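Local coordinates for protein UDP-galactopyranose mutase (PDB 3HDQ) that binds FAD and UDP-galactopyranose and probably interconverts the pyranose and furanose forms of UDP-galactose, at residues I64-D70 / G221-Q227; V43-R47 / Y97-F101. One frame throughout, in Å; residues are numbered along the deposited sequence.

How the contacts relate
Contacts 1 and 2 lie with their centres 12 Å apart, on the same side of the chain's centre, in the FAD-binding part of the fold with its five-stranded parallel sheet. Along the chain the segments alternate: 43-47 on helix 39-50, then the loop 64-70 after strand 55-58, then 97-101 at the end of helix 92-99, and much later 221-227 on helix 222-229. That last helix joins the two: it meets the FAD loop in contact 1, while M225 packs on L98 and F101 of contact 2. F39, an FAD-binding residue at the start of helix 39-50, sits edge-to-face with F226. Elements far apart in sequence thus pack against one another beside the FAD site.

Contact 1. Residues I64-D70 / G221-Q227. With FAD (flavin-adenine dinucleotide), chain L.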
# COMPACT_ATOMS: atom_id res chain seq x y z
N ILE A 64 4.61 -0.63 -6.03
CA ILE A 64 5.32 -1.80 -6.55
C ILE A 64 4.37 -2.73 -7.31
O ILE A 64 3.17 -2.46 -7.41
CB ILE A 64 6.02 -2.59 -5.41
CG1 ILE A 64 4.98 -3.12 -4.41
CG2 ILE A 64 7.04 -1.70 -4.69
CD1 ILE A 64 5.54 -3.93 -3.27
N GLY A 65 4.90 -3.82 -7.86
CA GLY A 65 4.06 -4.84 -8.46
C GLY A 65 3.76 -4.74 -9.95
O GLY A 65 3.12 -5.63 -10.50
N GLY A 66 4.23 -3.69 -10.61
CA GLY A 66 3.94 -3.53 -12.03
C GLY A 66 2.44 -3.61 -12.34
O GLY A 66 1.62 -3.03 -11.62
N ASN A 67 2.10 -4.33 -13.41
CA ASN A 67 0.70 -4.52 -13.84
C ASN A 67 -0.13 -5.30 -12.84
O ASN A 67 -1.36 -5.24 -12.87
CB ASN A 67 0.64 -5.29 -15.18
CG ASN A 67 0.87 -4.41 -16.36
OD1 ASN A 67 0.83 -3.18 -16.25
ND2 ASN A 67 1.13 -5.01 -17.52
N ALA A 68 0.55 -6.09 -12.01
CA ALA A 68 -0.11 -7.07 -11.17
C ALA A 68 -0.44 -6.47 -9.80
O ALA A 68 -0.97 -7.15 -8.92
CB ALA A 68 0.74 -8.30 -11.02
N TYR A 69 -0.12 -5.20 -9.63
CA TYR A 69 -0.42 -4.51 -8.38
C TYR A 69 -1.91 -4.63 -8.07
O TYR A 69 -2.75 -4.51 -8.97
CB TYR A 69 -0.05 -3.04 -8.53
CG TYR A 69 -0.47 -2.15 -7.39
CD1 TYR A 69 0.19 -2.20 -6.17
CD2 TYR A 69 -1.50 -1.24 -7.54
CE1 TYR A 69 -0.16 -1.36 -5.13
CE2 TYR A 69 -1.86 -0.40 -6.50
CZ TYR A 69 -1.19 -0.47 -5.30
OH TYR A 69 -1.55 0.34 -4.26
N ASP A 70 -2.25 -4.88 -6.81
CA ASP A 70 -3.64 -4.78 -6.39
C ASP A 70 -3.81 -3.91 -5.13
O ASP A 70 -2.86 -3.64 -4.41
CB ASP A 70 -4.29 -6.16 -6.20
CG ASP A 70 -3.60 -7.00 -5.16
OD1 ASP A 70 -3.73 -8.24 -5.24
OD2 ASP A 70 -2.95 -6.45 -4.25
N GLY A 221 -3.67 -11.21 -1.87
CA GLY A 221 -3.43 -10.38 -3.03
C GLY A 221 -1.97 -10.30 -3.43
O GLY A 221 -1.07 -10.68 -2.68
N TYR A 222 -1.73 -9.79 -4.63
CA TYR A 222 -0.39 -9.66 -5.18
C TYR A 222 0.50 -8.70 -4.39
O TYR A 222 1.67 -8.99 -4.15
CB TYR A 222 -0.47 -9.18 -6.64
CG TYR A 222 -1.10 -10.20 -7.56
CD1 TYR A 222 -2.43 -10.12 -7.92
CD2 TYR A 222 -0.35 -11.26 -8.04
CE1 TYR A 222 -3.00 -11.07 -8.76
CE2 TYR A 222 -0.90 -12.21 -8.87
CZ TYR A 222 -2.22 -12.11 -9.22
OH TYR A 222 -2.77 -13.07 -10.05
N THR A 223 -0.05 -7.57 -4.00
CA THR A 223 0.76 -6.53 -3.38
C THR A 223 1.44 -7.03 -2.10
O THR A 223 2.65 -6.83 -1.92
CB THR A 223 -0.05 -5.25 -3.15
OG1 THR A 223 -0.41 -4.71 -4.42
CG2 THR A 223 0.75 -4.20 -2.37
N ARG A 224 0.66 -7.68 -1.25
CA ARG A 224 1.21 -8.35 -0.08
C ARG A 224 2.36 -9.31 -0.45
O ARG A 224 3.39 -9.32 0.21
CB ARG A 224 0.10 -9.09 0.68
CG ARG A 224 -0.89 -8.14 1.34
CD ARG A 224 -0.32 -7.60 2.64
NE ARG A 224 -0.04 -8.71 3.54
CZ ARG A 224 -0.95 -9.30 4.30
NH1 ARG A 224 -2.22 -8.87 4.29
NH2 ARG A 224 -0.61 -10.32 5.09
N MET A 225 2.17 -10.09 -1.51
CA MET A 225 3.18 -11.03 -1.97
C MET A 225 4.45 -10.28 -2.41
O MET A 225 5.56 -10.60 -1.98
CB MET A 225 2.64 -11.88 -3.14
CG MET A 225 3.65 -12.85 -3.74
SD MET A 225 3.11 -13.53 -5.32
CE MET A 225 3.44 -12.14 -6.39
N PHE A 226 4.27 -9.27 -3.26
CA PHE A 226 5.37 -8.42 -3.68
C PHE A 226 6.11 -7.78 -2.50
O PHE A 226 7.33 -7.76 -2.50
CB PHE A 226 4.89 -7.36 -4.67
CG PHE A 226 4.81 -7.87 -6.09
CD1 PHE A 226 3.60 -8.25 -6.64
CD2 PHE A 226 5.95 -8.02 -6.85
CE1 PHE A 226 3.53 -8.74 -7.93
CE2 PHE A 226 5.89 -8.50 -8.15
CZ PHE A 226 4.68 -8.86 -8.70
N GLN A 227 5.38 -7.29 -1.50
CA GLN A 227 6.02 -6.69 -0.34
C GLN A 227 6.98 -7.66 0.34
O GLN A 227 8.10 -7.28 0.68
CB GLN A 227 4.99 -6.12 0.65
CG GLN A 227 4.39 -4.79 0.18
CD GLN A 227 3.14 -4.34 0.94
OE1 GLN A 227 2.65 -5.02 1.84
NE2 GLN A 227 2.63 -3.16 0.58
PA FAD L . 5.37 -4.97 -15.80
O1A FAD L . 4.36 -5.32 -14.89
O2A FAD L . 4.81 -4.23 -16.85
O5B FAD L . 6.39 -4.10 -15.01
C5B FAD L . 7.39 -3.35 -15.58
C4B FAD L . 7.56 -2.13 -14.73
O4B FAD L . 8.57 -1.34 -15.24
C3B FAD L . 6.30 -1.31 -14.80
O3B FAD L . 5.66 -1.19 -13.57
C2B FAD L . 6.76 0.03 -15.26
O2B FAD L . 6.14 1.02 -14.53
C1B FAD L . 8.24 -0.02 -15.02
N9A FAD L . 8.96 0.92 -15.88
C8A FAD L . 8.93 1.02 -17.22
N7A FAD L . 9.70 2.00 -17.61
C5A FAD L . 10.25 2.55 -16.53
C6A FAD L . 11.12 3.60 -16.34
N6A FAD L . 11.71 4.16 -17.33
N1A FAD L . 11.50 3.95 -15.09
C2A FAD L . 11.02 3.28 -14.03
N3A FAD L . 10.16 2.25 -14.22
C4A FAD L . 9.77 1.90 -15.44
N1 FAD L . -0.92 -12.69 -16.67
C2 FAD L . -1.35 -13.85 -16.16
O2 FAD L . -0.59 -14.74 -15.91
N3 FAD L . -2.66 -13.99 -15.92
C4 FAD L . -3.52 -12.99 -16.19
O4 FAD L . -4.68 -13.10 -15.99
C4X FAD L . -3.07 -11.83 -16.72
N5 FAD L . -3.94 -10.85 -17.00
C5X FAD L . -3.49 -9.69 -17.52
C6 FAD L . -4.39 -8.68 -17.79
C7 FAD L . -3.94 -7.50 -18.32
C7M FAD L . -4.89 -6.42 -18.62
C8 FAD L . -2.61 -7.32 -18.56
C8M FAD L . -2.18 -6.03 -19.14
C9 FAD L . -1.71 -8.33 -18.28
C9A FAD L . -2.14 -9.53 -17.77
N10 FAD L . -1.27 -10.53 -17.47
C10 FAD L . -1.75 -11.68 -16.96
C1' FAD L . 0.17 -10.45 -17.83
C2' FAD L . 1.02 -9.83 -16.74
O2' FAD L . 0.56 -8.54 -16.57
C3' FAD L . 2.50 -9.77 -17.10
O3' FAD L . 3.11 -10.97 -17.26
C4' FAD L . 3.30 -9.28 -15.95
O4' FAD L . 2.43 -8.46 -15.23
C5' FAD L . 4.51 -8.57 -16.48
O5' FAD L . 5.56 -8.44 -15.59
P FAD L . 6.73 -7.49 -15.97
O1P FAD L . 7.55 -7.31 -14.84
O2P FAD L . 7.46 -8.13 -16.99
O3P FAD L . 6.12 -6.15 -16.49
O HOH W 1 -2.23 -7.43 -1.69
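At the apolar centre the F226 ring packs against the loop, with G65 CA over one face, 3.8 Å from the centroid, in a CH-pi contact. I64 CD1 reaches F226 CB at 3.8 Å and Q227 CG at 3.7 Å, while A68 CB lies 4.2 Å from F226 CE1 and 4.3 Å from Y222 CD2. Y222 OH is tied to H85 O. Further out, D70 takes hold of the first turn of helix 222-229: OD1 accepts from Y222 N (2.6 Å), OD2 from T223 N (3.1 Å), and T223 OG1 donates to D70 O (2.7 Å). Water 1 donates to D70 OD2 (2.8 Å) and accepts from R224 N (2.9 Å). G221, at the N-cap, has no capping side chain; an ideal CB would fall 2.6 Å from D70 OD1. Residues 64-70 form a second glycine-containing FAD loop, after strand 55-58: N67 N donates to FAD O1A (2.9 Å), and G65 is backbone-bonded to A37 of the GxGxxG turn, consistent with a Rossmann-type FAD domain.

Contact 2. Residues V43-R47 / Y97-F101; sequences VLAER and YLSRF
A helix and the end of another, with its following turn, meet here through long side chains. V43-R47 is regular helix, part of 39-50, with an i to i+4 bond from R47 N to V43 O (3.0 Å); Y97-F101 is the last part of helix 92-99 and the turn after it, where R100 N to Y97 O (3.0 Å) and F101 N to L98 O (2.9 Å) are i to i+3 bonds. The backbones stay well apart: the nearest CA pairs are V43 with L98 at 9.3 Å and E46 with F101 at 10.6 Å.

The apolar part is small. Y97 (chi1 t, chi2 79°) extends its ring to the first helix, its CE2 3.9 Å from V43 CG2. V43 also touches A380 and L381 of helix 373-388.

The polar part centres on the E46 carboxylate, with E46 in t, m (chi3 -37°). Y97 OH donates to E46 OE1 at 2.7 Å, and R100 NH1 to E46 OE2 at 3.0 Å, a salt bridge made by R100 in m, t, p. From its own helix R47, in m, m, p, folds back alongside: R47 NE binds E46 OE1 at 2.8 Å and R47 NH1 binds E46 OE2 at 2.9 Å. The F101 ring (chi1 m) lies against the carboxylate group, CZ 3.5 Å from E46 CD, and rests on M225 and M229 of helix 222-229.

This salt-bridge network links helix 39-50 to the turn that follows helix 92-99. R47 NH1 and R100 NH1, both donors, stand 3.2 Å apart; the single negative charge of E46 between them lessens their repulsion but leaves the trio at net +1, while Y97 OH adds a neutral hydrogen bond.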
# COMPACT_ATOMS: atom_id res chain seq x y z
N VAL A 43 11.49 -10.31 -8.90
CA VAL A 43 12.06 -11.65 -8.76
C VAL A 43 13.58 -11.55 -8.80
O VAL A 43 14.26 -12.18 -8.01
CB VAL A 43 11.57 -12.61 -9.86
CG1 VAL A 43 12.41 -13.89 -9.85
CG2 VAL A 43 10.10 -12.94 -9.67
N LEU A 44 14.10 -10.74 -9.72
CA LEU A 44 15.55 -10.55 -9.79
C LEU A 44 16.09 -9.76 -8.59
O LEU A 44 17.19 -10.02 -8.09
CB LEU A 44 15.95 -9.93 -11.13
CG LEU A 44 16.07 -10.96 -12.26
CD1 LEU A 44 15.85 -10.35 -13.63
CD2 LEU A 44 17.44 -11.67 -12.19
N ALA A 45 15.30 -8.81 -8.09
CA ALA A 45 15.70 -8.10 -6.89
C ALA A 45 15.80 -9.06 -5.71
O ALA A 45 16.74 -9.00 -4.92
CB ALA A 45 14.74 -6.96 -6.58
N GLU A 46 14.83 -9.96 -5.60
CA GLU A 46 14.81 -10.91 -4.48
C GLU A 46 15.97 -11.91 -4.56
O GLU A 46 16.67 -12.14 -3.56
CB GLU A 46 13.47 -11.66 -4.42
CG GLU A 46 13.32 -12.58 -3.21
CD GLU A 46 13.92 -13.96 -3.44
OE1 GLU A 46 13.81 -14.48 -4.57
OE2 GLU A 46 14.50 -14.53 -2.49
N ARG A 47 16.17 -12.50 -5.74
CA ARG A 47 17.25 -13.45 -5.95
C ARG A 47 18.63 -12.82 -5.73
O ARG A 47 19.44 -13.36 -4.99
CB ARG A 47 17.18 -14.06 -7.36
CG ARG A 47 15.96 -14.95 -7.59
CD ARG A 47 16.10 -16.30 -6.87
NE ARG A 47 15.91 -16.16 -5.43
CZ ARG A 47 16.46 -16.95 -4.52
NH1 ARG A 47 16.23 -16.74 -3.23
NH2 ARG A 47 17.25 -17.95 -4.91
N TYR A 97 8.35 -21.39 -5.91
CA TYR A 97 9.08 -20.16 -5.66
C TYR A 97 8.16 -19.08 -5.07
O TYR A 97 8.42 -18.54 -4.00
CB TYR A 97 9.73 -19.66 -6.94
CG TYR A 97 10.29 -18.28 -6.79
CD1 TYR A 97 11.51 -18.07 -6.17
CD2 TYR A 97 9.59 -17.18 -7.27
CE1 TYR A 97 12.02 -16.81 -6.01
CE2 TYR A 97 10.09 -15.92 -7.12
CZ TYR A 97 11.31 -15.73 -6.49
OH TYR A 97 11.82 -14.46 -6.34
N LEU A 98 7.06 -18.82 -5.76
CA LEU A 98 6.07 -17.85 -5.31
C LEU A 98 5.47 -18.21 -3.95
O LEU A 98 5.07 -17.33 -3.19
CB LEU A 98 4.97 -17.71 -6.35
CG LEU A 98 4.98 -16.46 -7.24
CD1 LEU A 98 6.34 -15.79 -7.29
CD2 LEU A 98 4.46 -16.79 -8.63
N SER A 99 5.40 -19.50 -3.65
CA SER A 99 4.83 -19.98 -2.39
C SER A 99 5.68 -19.54 -1.21
O SER A 99 5.20 -19.54 -0.07
CB SER A 99 4.69 -21.51 -2.40
OG SER A 99 3.58 -21.90 -3.20
N ARG A 100 6.93 -19.18 -1.47
CA ARG A 100 7.78 -18.62 -0.43
C ARG A 100 7.24 -17.27 0.07
O ARG A 100 7.56 -16.84 1.17
CB ARG A 100 9.23 -18.45 -0.92
CG ARG A 100 9.87 -19.70 -1.56
CD ARG A 100 11.31 -19.38 -2.00
NE ARG A 100 12.03 -18.68 -0.93
CZ ARG A 100 12.93 -17.72 -1.11
NH1 ARG A 100 13.26 -17.31 -2.32
NH2 ARG A 100 13.51 -17.16 -0.06
N PHE A 101 6.41 -16.61 -0.74
CA PHE A 101 6.01 -15.23 -0.46
C PHE A 101 4.51 -15.00 -0.25
O PHE A 101 4.07 -13.88 -0.03
CB PHE A 101 6.54 -14.31 -1.57
CG PHE A 101 7.99 -14.55 -1.89
CD1 PHE A 101 8.36 -15.29 -3.00
CD2 PHE A 101 8.98 -14.07 -1.04
CE1 PHE A 101 9.70 -15.53 -3.28
CE2 PHE A 101 10.32 -14.31 -1.31
CZ PHE A 101 10.69 -15.03 -2.43